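PDB 1JAK: beta-N-acetylhexosaminidase from Streptomyces plicatus, which hydrolyses terminal beta-linked N-acetylhexosamine residues as a family 20 glycoside hydrolase working by substrate-assisted catalysis, and is seen here with an isofagomine-type azasugar inhibitor bound. Local coordinates for residues A[166-171]-A[218-223]; A[311-316]-A[344-349]; A[410-415]-A[448-453]. All coordinates share one frame; numbering follows the deposited sequence.

Contact 1: A[166-171]-A[218-223]. With IFG ((2R,3R,4S,5R)-2-acetamido-3,4-dihydroxy-5-hydroxymethyl-piperidine), chain F.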
loop_
_atom_site.group_PDB
_atom_site.type_symbol
_atom_site.label_atom_id
_atom_site.label_comp_id
_atom_site.label_asym_id
_atom_site.label_seq_id
_atom_site.Cartn_x
_atom_site.Cartn_y
_atom_site.Cartn_z
ATOM N N VAL A 166 8.257 1.054 9.147
ATOM C CA VAL A 166 8.822 0.041 10.032
ATOM C C VAL A 166 10.027 0.610 10.774
ATOM O O VAL A 166 10.764 -0.122 11.438
ATOM C CB VAL A 166 9.247 -1.239 9.255
ATOM C CG1 VAL A 166 8.019 -1.898 8.644
ATOM C CG2 VAL A 166 10.266 -0.896 8.171
ATOM N N SER A 167 10.207 1.925 10.666
ATOM C CA SER A 167 11.317 2.615 11.320
ATOM C C SER A 167 10.967 3.112 12.723
ATOM O O SER A 167 11.744 2.922 13.664
ATOM C CB SER A 167 11.780 3.802 10.465
ATOM O OG SER A 167 12.322 3.372 9.223
ATOM N N ARG A 168 9.811 3.756 12.869
ATOM C CA ARG A 168 9.397 4.270 14.178
ATOM C C ARG A 168 9.185 3.105 15.142
ATOM O O ARG A 168 9.637 3.146 16.286
ATOM C CB ARG A 168 8.153 5.146 14.023
ATOM C CG ARG A 168 8.498 6.593 13.637
ATOM C CD ARG A 168 9.598 6.681 12.563
ATOM N NE ARG A 168 9.930 8.075 12.258
ATOM C CZ ARG A 168 9.265 8.838 11.395
ATOM N NH1 ARG A 168 8.230 8.344 10.722
ATOM N NH2 ARG A 168 9.602 10.116 11.240
ATOM N N HIS A 169 8.480 2.076 14.686
ATOM C CA HIS A 169 8.337 0.848 15.459
ATOM C C HIS A 169 8.595 -0.237 14.425
ATOM O O HIS A 169 8.047 -0.200 13.324
ATOM C CB HIS A 169 6.948 0.672 16.078
ATOM C CG HIS A 169 6.749 1.448 17.344
ATOM N ND1 HIS A 169 6.135 2.679 17.369
ATOM C CD2 HIS A 169 7.093 1.173 18.625
ATOM C CE1 HIS A 169 6.107 3.132 18.610
ATOM N NE2 HIS A 169 6.681 2.236 19.393
ATOM N N PHE A 170 9.455 -1.185 14.764
ATOM C CA PHE A 170 9.781 -2.255 13.838
ATOM C C PHE A 170 8.714 -3.339 13.819
ATOM O O PHE A 170 8.131 -3.676 14.848
ATOM C CB PHE A 170 11.128 -2.883 14.219
ATOM C CG PHE A 170 11.562 -3.993 13.303
ATOM C CD1 PHE A 170 11.903 -3.728 11.978
ATOM C CD2 PHE A 170 11.625 -5.307 13.762
ATOM C CE1 PHE A 170 12.300 -4.754 11.121
ATOM C CE2 PHE A 170 12.022 -6.344 12.915
ATOM C CZ PHE A 170 12.359 -6.069 11.593
ATOM N N PHE A 171 8.451 -3.862 12.628
ATOM C CA PHE A 171 7.501 -4.949 12.450
ATOM C C PHE A 171 8.246 -6.006 11.652
ATOM O O PHE A 171 8.817 -5.711 10.603
ATOM C CB PHE A 171 6.250 -4.466 11.709
ATOM C CG PHE A 171 5.400 -3.537 12.527
ATOM C CD1 PHE A 171 5.650 -2.167 12.539
ATOM C CD2 PHE A 171 4.394 -4.042 13.347
ATOM C CE1 PHE A 171 4.911 -1.314 13.362
ATOM C CE2 PHE A 171 3.650 -3.197 14.174
ATOM C CZ PHE A 171 3.911 -1.830 14.182
ATOM N N THR A 218 17.157 -0.078 18.348
ATOM C CA THR A 218 16.040 0.381 19.163
ATOM C C THR A 218 14.940 0.970 18.283
ATOM O O THR A 218 14.953 0.792 17.065
ATOM C CB THR A 218 16.505 1.404 20.246
ATOM O OG1 THR A 218 15.456 1.588 21.210
ATOM C CG2 THR A 218 16.871 2.739 19.623
ATOM N N GLU A 219 13.980 1.643 18.903
ATOM C CA GLU A 219 12.862 2.240 18.177
ATOM C C GLU A 219 12.212 3.275 19.079
ATOM O O GLU A 219 12.703 3.556 20.175
ATOM C CB GLU A 219 11.825 1.164 17.820
ATOM C CG GLU A 219 11.269 0.419 19.046
ATOM C CD GLU A 219 10.313 -0.709 18.691
ATOM O OE1 GLU A 219 10.389 -1.226 17.555
ATOM O OE2 GLU A 219 9.495 -1.094 19.560
ATOM N N VAL A 220 11.104 3.844 18.617
ATOM C CA VAL A 220 10.383 4.818 19.424
ATOM C C VAL A 220 10.051 4.168 20.766
ATOM O O VAL A 220 9.574 3.029 20.818
ATOM C CB VAL A 220 9.065 5.248 18.740
ATOM C CG1 VAL A 220 8.174 6.013 19.729
ATOM C CG2 VAL A 220 9.377 6.127 17.541
ATOM N N GLY A 221 10.313 4.890 21.849
ATOM C CA GLY A 221 10.018 4.365 23.170
ATOM C C GLY A 221 11.135 3.547 23.786
ATOM O O GLY A 221 11.039 3.143 24.943
ATOM N N GLY A 222 12.189 3.294 23.018
ATOM C CA GLY A 222 13.305 2.522 23.534
ATOM C C GLY A 222 13.079 1.024 23.494
ATOM O O GLY A 222 12.065 0.545 22.983
ATOM N N GLY A 223 14.027 0.275 24.044
ATOM C CA GLY A 223 13.903 -1.168 24.038
ATOM C C GLY A 223 14.382 -1.733 22.715
ATOM O O GLY A 223 14.954 -1.004 21.902
HETATM N N1 IFG F . 5.672 13.620 8.526
HETATM C C2 IFG F . 6.857 12.746 8.324
HETATM C C3 IFG F . 6.668 11.232 8.745
HETATM C C4 IFG F . 5.833 11.042 10.029
HETATM C C5 IFG F . 4.520 11.812 9.871
HETATM C C6 IFG F . 3.544 11.691 11.037
HETATM C C7 IFG F . 6.363 12.597 5.917
HETATM C C8 IFG F . 6.694 12.602 4.447
HETATM C C9 IFG F . 4.737 13.310 9.619
HETATM N N2 IFG F . 7.281 12.810 6.907
HETATM O O7 IFG F . 5.192 12.402 6.210
HETATM O O3 IFG F . 7.945 10.631 8.917
HETATM O O4 IFG F . 6.560 11.582 11.132
HETATM O O6 IFG F . 2.211 11.979 10.629
#

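Contact 2: A[311-316]-A[344-349]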
loop_
_atom_site.group_PDB
_atom_site.type_symbol
_atom_site.label_atom_id
_atom_site.label_comp_id
_atom_site.label_asym_id
_atom_site.label_seq_id
_atom_site.Cartn_x
_atom_site.Cartn_y
_atom_site.Cartn_z
ATOM N N GLY A 311 11.698 -4.364 -8.290
ATOM C CA GLY A 311 10.767 -3.334 -8.720
ATOM C C GLY A 311 11.461 -2.219 -9.480
ATOM O O GLY A 311 12.683 -2.119 -9.468
ATOM N N ARG A 312 10.674 -1.367 -10.128
ATOM C CA ARG A 312 11.208 -0.270 -10.936
ATOM C C ARG A 312 11.623 0.978 -10.177
ATOM O O ARG A 312 12.414 1.782 -10.685
ATOM C CB ARG A 312 10.164 0.156 -11.970
ATOM C CG ARG A 312 9.792 -0.910 -12.981
ATOM C CD ARG A 312 8.494 -0.545 -13.679
ATOM N NE ARG A 312 7.336 -0.717 -12.802
ATOM C CZ ARG A 312 6.089 -0.417 -13.146
ATOM N NH1 ARG A 312 5.832 0.078 -14.351
ATOM N NH2 ARG A 312 5.094 -0.624 -12.293
ATOM N N TYR A 313 11.110 1.130 -8.962
ATOM C CA TYR A 313 11.344 2.342 -8.178
ATOM C C TYR A 313 12.202 2.261 -6.927
ATOM O O TYR A 313 12.307 1.218 -6.284
ATOM C CB TYR A 313 9.981 2.920 -7.794
ATOM C CG TYR A 313 8.990 2.899 -8.931
ATOM C CD1 TYR A 313 9.018 3.880 -9.920
ATOM C CD2 TYR A 313 8.059 1.864 -9.052
ATOM C CE1 TYR A 313 8.148 3.832 -11.004
ATOM C CE2 TYR A 313 7.180 1.808 -10.136
ATOM C CZ TYR A 313 7.235 2.797 -11.108
ATOM O OH TYR A 313 6.386 2.744 -12.191
ATOM N N LEU A 314 12.800 3.399 -6.582
ATOM C CA LEU A 314 13.620 3.520 -5.384
ATOM C C LEU A 314 13.291 4.900 -4.822
ATOM O O LEU A 314 13.516 5.914 -5.479
ATOM C CB LEU A 314 15.106 3.414 -5.736
ATOM C CG LEU A 314 16.098 3.194 -4.590
ATOM C CD1 LEU A 314 16.179 4.424 -3.704
ATOM C CD2 LEU A 314 15.677 1.973 -3.797
ATOM N N HIS A 315 12.736 4.920 -3.612
ATOM C CA HIS A 315 12.320 6.150 -2.934
ATOM C C HIS A 315 13.471 6.702 -2.087
ATOM O O HIS A 315 14.003 5.993 -1.232
ATOM C CB HIS A 315 11.117 5.814 -2.033
ATOM C CG HIS A 315 10.180 6.957 -1.779
ATOM N ND1 HIS A 315 10.591 8.168 -1.262
ATOM C CD2 HIS A 315 8.832 7.039 -1.896
ATOM C CE1 HIS A 315 9.539 8.944 -1.070
ATOM N NE2 HIS A 315 8.458 8.282 -1.445
ATOM N N ILE A 316 13.863 7.956 -2.323
ATOM C CA ILE A 316 14.946 8.556 -1.544
ATOM C C ILE A 316 14.440 9.576 -0.522
ATOM O O ILE A 316 15.228 10.297 0.088
ATOM C CB ILE A 316 16.018 9.225 -2.452
ATOM C CG1 ILE A 316 15.395 10.334 -3.300
ATOM C CG2 ILE A 316 16.677 8.170 -3.332
ATOM C CD1 ILE A 316 16.404 11.092 -4.150
ATOM N N GLY A 344 20.078 1.511 -12.174
ATOM C CA GLY A 344 18.915 1.094 -12.944
ATOM C C GLY A 344 17.514 1.261 -12.396
ATOM O O GLY A 344 16.619 0.501 -12.771
ATOM N N LYS A 345 17.296 2.249 -11.535
ATOM C CA LYS A 345 15.961 2.444 -10.981
ATOM C C LYS A 345 15.408 3.842 -11.236
ATOM O O LYS A 345 16.134 4.755 -11.638
ATOM C CB LYS A 345 15.971 2.155 -9.476
ATOM C CG LYS A 345 16.431 0.743 -9.122
ATOM C CD LYS A 345 15.544 -0.316 -9.772
ATOM C CE LYS A 345 16.089 -1.717 -9.515
ATOM N NZ LYS A 345 15.259 -2.777 -10.163
ATOM N N THR A 346 14.106 3.987 -11.011
ATOM C CA THR A 346 13.410 5.254 -11.188
ATOM C C THR A 346 13.255 5.890 -9.816
ATOM O O THR A 346 12.686 5.289 -8.907
ATOM C CB THR A 346 12.017 5.036 -11.805
ATOM O OG1 THR A 346 12.165 4.518 -13.134
ATOM C CG2 THR A 346 11.232 6.345 -11.847
ATOM N N VAL A 347 13.749 7.111 -9.667
ATOM C CA VAL A 347 13.671 7.781 -8.380
ATOM C C VAL A 347 12.288 8.314 -8.021
ATOM O O VAL A 347 11.531 8.781 -8.874
ATOM C CB VAL A 347 14.696 8.943 -8.300
ATOM C CG1 VAL A 347 14.404 9.969 -9.372
ATOM C CG2 VAL A 347 14.657 9.586 -6.914
ATOM N N VAL A 348 11.965 8.205 -6.736
ATOM C CA VAL A 348 10.716 8.712 -6.192
ATOM C C VAL A 348 11.147 9.478 -4.950
ATOM O O VAL A 348 12.090 9.079 -4.271
ATOM C CB VAL A 348 9.760 7.588 -5.739
ATOM C CG1 VAL A 348 8.458 8.199 -5.228
ATOM C CG2 VAL A 348 9.485 6.628 -6.893
ATOM N N GLY A 349 10.477 10.587 -4.670
ATOM C CA GLY A 349 10.805 11.355 -3.485
ATOM C C GLY A 349 9.559 12.053 -2.993
ATOM O O GLY A 349 8.570 12.128 -3.721
#

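Contact 3: A[410-415]-A[448-453]. With IFG ((2R,3R,4S,5R)-2-acetamido-3,4-dihydroxy-5-hydroxymethyl-piperidine), chain F.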
loop_
_atom_site.group_PDB
_atom_site.type_symbol
_atom_site.label_atom_id
_atom_site.label_comp_id
_atom_site.label_asym_id
_atom_site.label_seq_id
_atom_site.Cartn_x
_atom_site.Cartn_y
_atom_site.Cartn_z
ATOM N N LEU A 410 -5.086 6.581 19.601
ATOM C CA LEU A 410 -3.795 6.393 18.946
ATOM C C LEU A 410 -3.676 7.441 17.846
ATOM O O LEU A 410 -4.609 8.204 17.610
ATOM C CB LEU A 410 -3.725 4.997 18.317
ATOM C CG LEU A 410 -3.819 3.789 19.252
ATOM C CD1 LEU A 410 -4.067 2.531 18.437
ATOM C CD2 LEU A 410 -2.536 3.662 20.056
ATOM N N GLY A 411 -2.527 7.481 17.178
ATOM C CA GLY A 411 -2.345 8.426 16.089
ATOM C C GLY A 411 -1.925 9.841 16.450
ATOM O O GLY A 411 -1.742 10.176 17.624
ATOM N N LEU A 412 -1.791 10.673 15.420
ATOM C CA LEU A 412 -1.374 12.063 15.585
ATOM C C LEU A 412 -2.462 13.044 15.152
ATOM O O LEU A 412 -3.457 12.651 14.542
ATOM C CB LEU A 412 -0.094 12.317 14.787
ATOM C CG LEU A 412 1.100 11.440 15.177
ATOM C CD1 LEU A 412 2.309 11.830 14.348
ATOM C CD2 LEU A 412 1.408 11.601 16.664
ATOM N N SER A 413 -2.255 14.326 15.448
ATOM C CA SER A 413 -3.254 15.340 15.122
ATOM C C SER A 413 -2.717 16.619 14.481
ATOM O O SER A 413 -3.463 17.584 14.312
ATOM C CB SER A 413 -4.013 15.713 16.398
ATOM O OG SER A 413 -3.120 16.240 17.370
ATOM N N TRP A 414 -1.442 16.632 14.109
ATOM C CA TRP A 414 -0.851 17.832 13.525
ATOM C C TRP A 414 -1.501 18.276 12.215
ATOM O O TRP A 414 -1.467 19.459 11.873
ATOM C CB TRP A 414 0.657 17.640 13.316
ATOM C CG TRP A 414 1.003 16.598 12.297
ATOM C CD1 TRP A 414 1.251 15.271 12.524
ATOM C CD2 TRP A 414 1.124 16.793 10.884
ATOM N NE1 TRP A 414 1.520 14.630 11.334
ATOM C CE2 TRP A 414 1.448 15.542 10.313
ATOM C CE3 TRP A 414 0.988 17.907 10.042
ATOM C CZ2 TRP A 414 1.640 15.372 8.937
ATOM C CZ3 TRP A 414 1.180 17.739 8.674
ATOM C CH2 TRP A 414 1.503 16.478 8.135
ATOM N N ALA A 415 -2.089 17.335 11.481
ATOM C CA ALA A 415 -2.741 17.657 10.214
ATOM C C ALA A 415 -4.245 17.793 10.413
ATOM O O ALA A 415 -5.021 17.716 9.453
ATOM C CB ALA A 415 -2.447 16.566 9.177
ATOM N N TRP A 448 2.122 5.761 9.256
ATOM C CA TRP A 448 3.290 6.083 10.066
ATOM C C TRP A 448 3.132 5.424 11.430
ATOM O O TRP A 448 2.015 5.274 11.926
ATOM C CB TRP A 448 3.422 7.601 10.188
ATOM C CG TRP A 448 3.607 8.240 8.844
ATOM C CD1 TRP A 448 2.666 8.902 8.106
ATOM C CD2 TRP A 448 4.801 8.226 8.053
ATOM N NE1 TRP A 448 3.202 9.302 6.902
ATOM C CE2 TRP A 448 4.511 8.899 6.845
ATOM C CE3 TRP A 448 6.088 7.709 8.249
ATOM C CZ2 TRP A 448 5.465 9.071 5.835
ATOM C CZ3 TRP A 448 7.039 7.881 7.246
ATOM C CH2 TRP A 448 6.719 8.558 6.053
ATOM N N THR A 449 4.241 5.040 12.055
ATOM C CA THR A 449 4.121 4.325 13.318
ATOM C C THR A 449 4.676 4.913 14.613
ATOM O O THR A 449 5.010 4.169 15.532
ATOM C CB THR A 449 4.657 2.883 13.153
ATOM O OG1 THR A 449 6.007 2.914 12.670
ATOM C CG2 THR A 449 3.796 2.119 12.154
ATOM N N GLU A 450 4.758 6.237 14.709
ATOM C CA GLU A 450 5.237 6.838 15.949
ATOM C C GLU A 450 4.420 6.338 17.140
ATOM O O GLU A 450 4.957 6.152 18.232
ATOM C CB GLU A 450 5.118 8.367 15.911
ATOM C CG GLU A 450 6.262 9.085 15.226
ATOM C CD GLU A 450 6.027 9.321 13.748
ATOM O OE1 GLU A 450 5.151 8.656 13.156
ATOM O OE2 GLU A 450 6.735 10.175 13.179
ATOM N N THR A 451 3.123 6.121 16.920
ATOM C CA THR A 451 2.213 5.704 17.990
ATOM C C THR A 451 1.701 4.265 17.942
ATOM O O THR A 451 0.919 3.863 18.805
ATOM C CB THR A 451 0.958 6.611 18.023
ATOM O OG1 THR A 451 0.103 6.287 16.915
ATOM C CG2 THR A 451 1.354 8.077 17.929
ATOM N N LEU A 452 2.141 3.495 16.953
ATOM C CA LEU A 452 1.664 2.124 16.779
ATOM C C LEU A 452 2.779 1.099 16.951
ATOM O O LEU A 452 3.776 1.135 16.236
ATOM C CB LEU A 452 1.037 1.999 15.387
ATOM C CG LEU A 452 0.098 3.171 15.061
ATOM C CD1 LEU A 452 -0.318 3.121 13.601
ATOM C CD2 LEU A 452 -1.120 3.129 15.971
ATOM N N SER A 453 2.591 0.174 17.888
ATOM C CA SER A 453 3.607 -0.832 18.164
ATOM C C SER A 453 3.197 -2.289 17.948
ATOM O O SER A 453 4.020 -3.190 18.113
ATOM C CB SER A 453 4.129 -0.651 19.592
ATOM O OG SER A 453 3.074 -0.719 20.531
HETATM N N1 IFG F . 5.672 13.620 8.526
HETATM C C2 IFG F . 6.857 12.746 8.324
HETATM C C3 IFG F . 6.668 11.232 8.745
HETATM C C4 IFG F . 5.833 11.042 10.029
HETATM C C5 IFG F . 4.520 11.812 9.871
HETATM C C6 IFG F . 3.544 11.691 11.037
HETATM C C7 IFG F . 6.363 12.597 5.917
HETATM C C8 IFG F . 6.694 12.602 4.447
HETATM C C9 IFG F . 4.737 13.310 9.619
HETATM N N2 IFG F . 7.281 12.810 6.907
HETATM O O7 IFG F . 5.192 12.402 6.210
HETATM O O3 IFG F . 7.945 10.631 8.917
HETATM O O4 IFG F . 6.560 11.582 11.132
HETATM O O6 IFG F . 2.211 11.979 10.629
#

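Contact 1: A[166-171]-A[218-223]
Arg168 and His169 come up against Val220 and Glu219 where two loops meet, with Val220 N giving a nearly straight bond of 2.8 Å to Arg168 O while a type II beta turn from Glu219 to Gly222 folds the second loop back. The carboxylate of Glu219 adds a second link by accepting from an amide two residues on: Phe170 N reaches Glu219 OE1 at 2.9 Å, on the anti side of the carboxylate and 33° out of its plane. CG of Glu219 sits between the backbone N and the carbonyl carbon (chi1 58°), and the chain then runs out extended, which carries the acid past Arg168 O to the amide beyond. Its other oxygen, OE2, lies 3.4 Å from His169 CD2 at the rim of the imidazole, ring and carboxylate planes being 76° apart. Val220 takes a face of the same ring, its CB 4.0 Å from the centroid in a CH-pi contact. Outside the two loops, His169 ND1 is bonded to Thr449 O, so the ring is held at ND1 as well as by Glu219 and Val220. An alanine in place of Glu219 would probably leave the Phe170 N-H without this acceptor and open a gap beside the imidazole. On the far side of the first loop, Arg168 turns its guanidinium edge to the inhibitor, and NH1 and NH2 both give bonds to IFG O3, each 2.9 Å long. Asp165 and Asp197 form salt bridges with that group, and Gln199 accepts from NE. The chemistry implies a ligand-binding arginine oriented by acids at its tip, while its backbone carbonyl and the residues that follow are tied to a neighbouring loop.

Contact 2: A[311-316]-A[344-349]
Tyr313, Leu314 and His315 pair in parallel with Thr346, Val347 and Val348, the two short strands running 33° apart. Four backbone hydrogen bonds join them: Thr346 N to Arg312 O, Leu314 N to Thr346 O, Val348 N to Leu314 O and Ile316 N to Val348 O. A fifth polar link comes from a side chain, for Lys345 bends at chi2 (-59°) and brings NZ to within 2.7 Å of Gly311 O, with Thr309 O as a further acceptor. Among the nonpolar contacts, Tyr313 lies alongside Thr346 and points the same way, CD1 being 3.7 Å from Thr346 CB. Val348 divides its methyls on this face of the sheet: CG2 meets Tyr313 CB at 3.8 Å, whereas CG1 stands over the imidazole of His315, 3.9 Å from the ring centroid. That ring is held at both nitrogens by Gly317 N and Gln365 OE1 and is stacked on His192. Val347, on the opposite face with Leu314, meets Ile316 CD1 through CG2 at 3.6 Å, and Leu314 and Ile316 both pack on helix 326-342. Strand, helix and parallel strand make up one beta-alpha-beta unit of the catalytic alpha/beta barrel, the side chain of His315 lying about 7 Å from the bound inhibitor.

Contact 3: A[410-415]-A[448-453]
The sugar-binding pocket of the catalytic barrel is lined here by two loops that touch through Gly411 and Thr451 and each reach the inhibitor. Gly411 N gives a bond of 2.9 Å to Thr451 OG1, while the methyl of that threonine, CG2, rests 3.7 Å from Leu412 CD2. Leu412 spans loop and ligand, since its other methyl, CD1, lies 3.5 Å from IFG C6. Leu410 CD1 meets Leu452 CD2 at 3.9 Å to extend the apolar seam. Trp414 approaches with the indole edge, and NE1 gives IFG O6 a bond of 2.8 Å at an angle of 166°. Trp448 instead offers a face, on which the piperidine lies with C3 3.4 Å above the ring plane and over its centre. Glu450, bent at chi2 (91°), accepts from IFG O4 through OE2 at 2.5 Å, so short that its exact length is doubtful. Asp401 and Tyr399 are among the further residues bonded to the inhibitor. Leu452 packs on Gln457 and Met461 of helix 455-462, Leu410 also reaches Gln457, and Trp448 touches Met163 and Asp165 of strand 159-165, so loop 448-453 touches both helix 455-462 and strand 159-165.

In the fold
The three contacts follow in series along the chain, all within the family 20 catalytic domain. Contact 1 joins the loop after strand 159-165 to the loop between helices 210-213 and 230-242, contact 2 pairs strands 313-315 and 346-350, and contact 3 joins the loops after strands 389-392 and 440-447; all five strands belong to the same parallel sheet. Contacts 1 and 3 have centres about 13 Å apart and touch each other. Contact 2 lies apart from both, its centre about 25 Å from that of contact 1 and about 26 Å from that of contact 3. Contacts 1 and 3 thus bring barrel loops to one ligand, while contact 2 belongs to the wall.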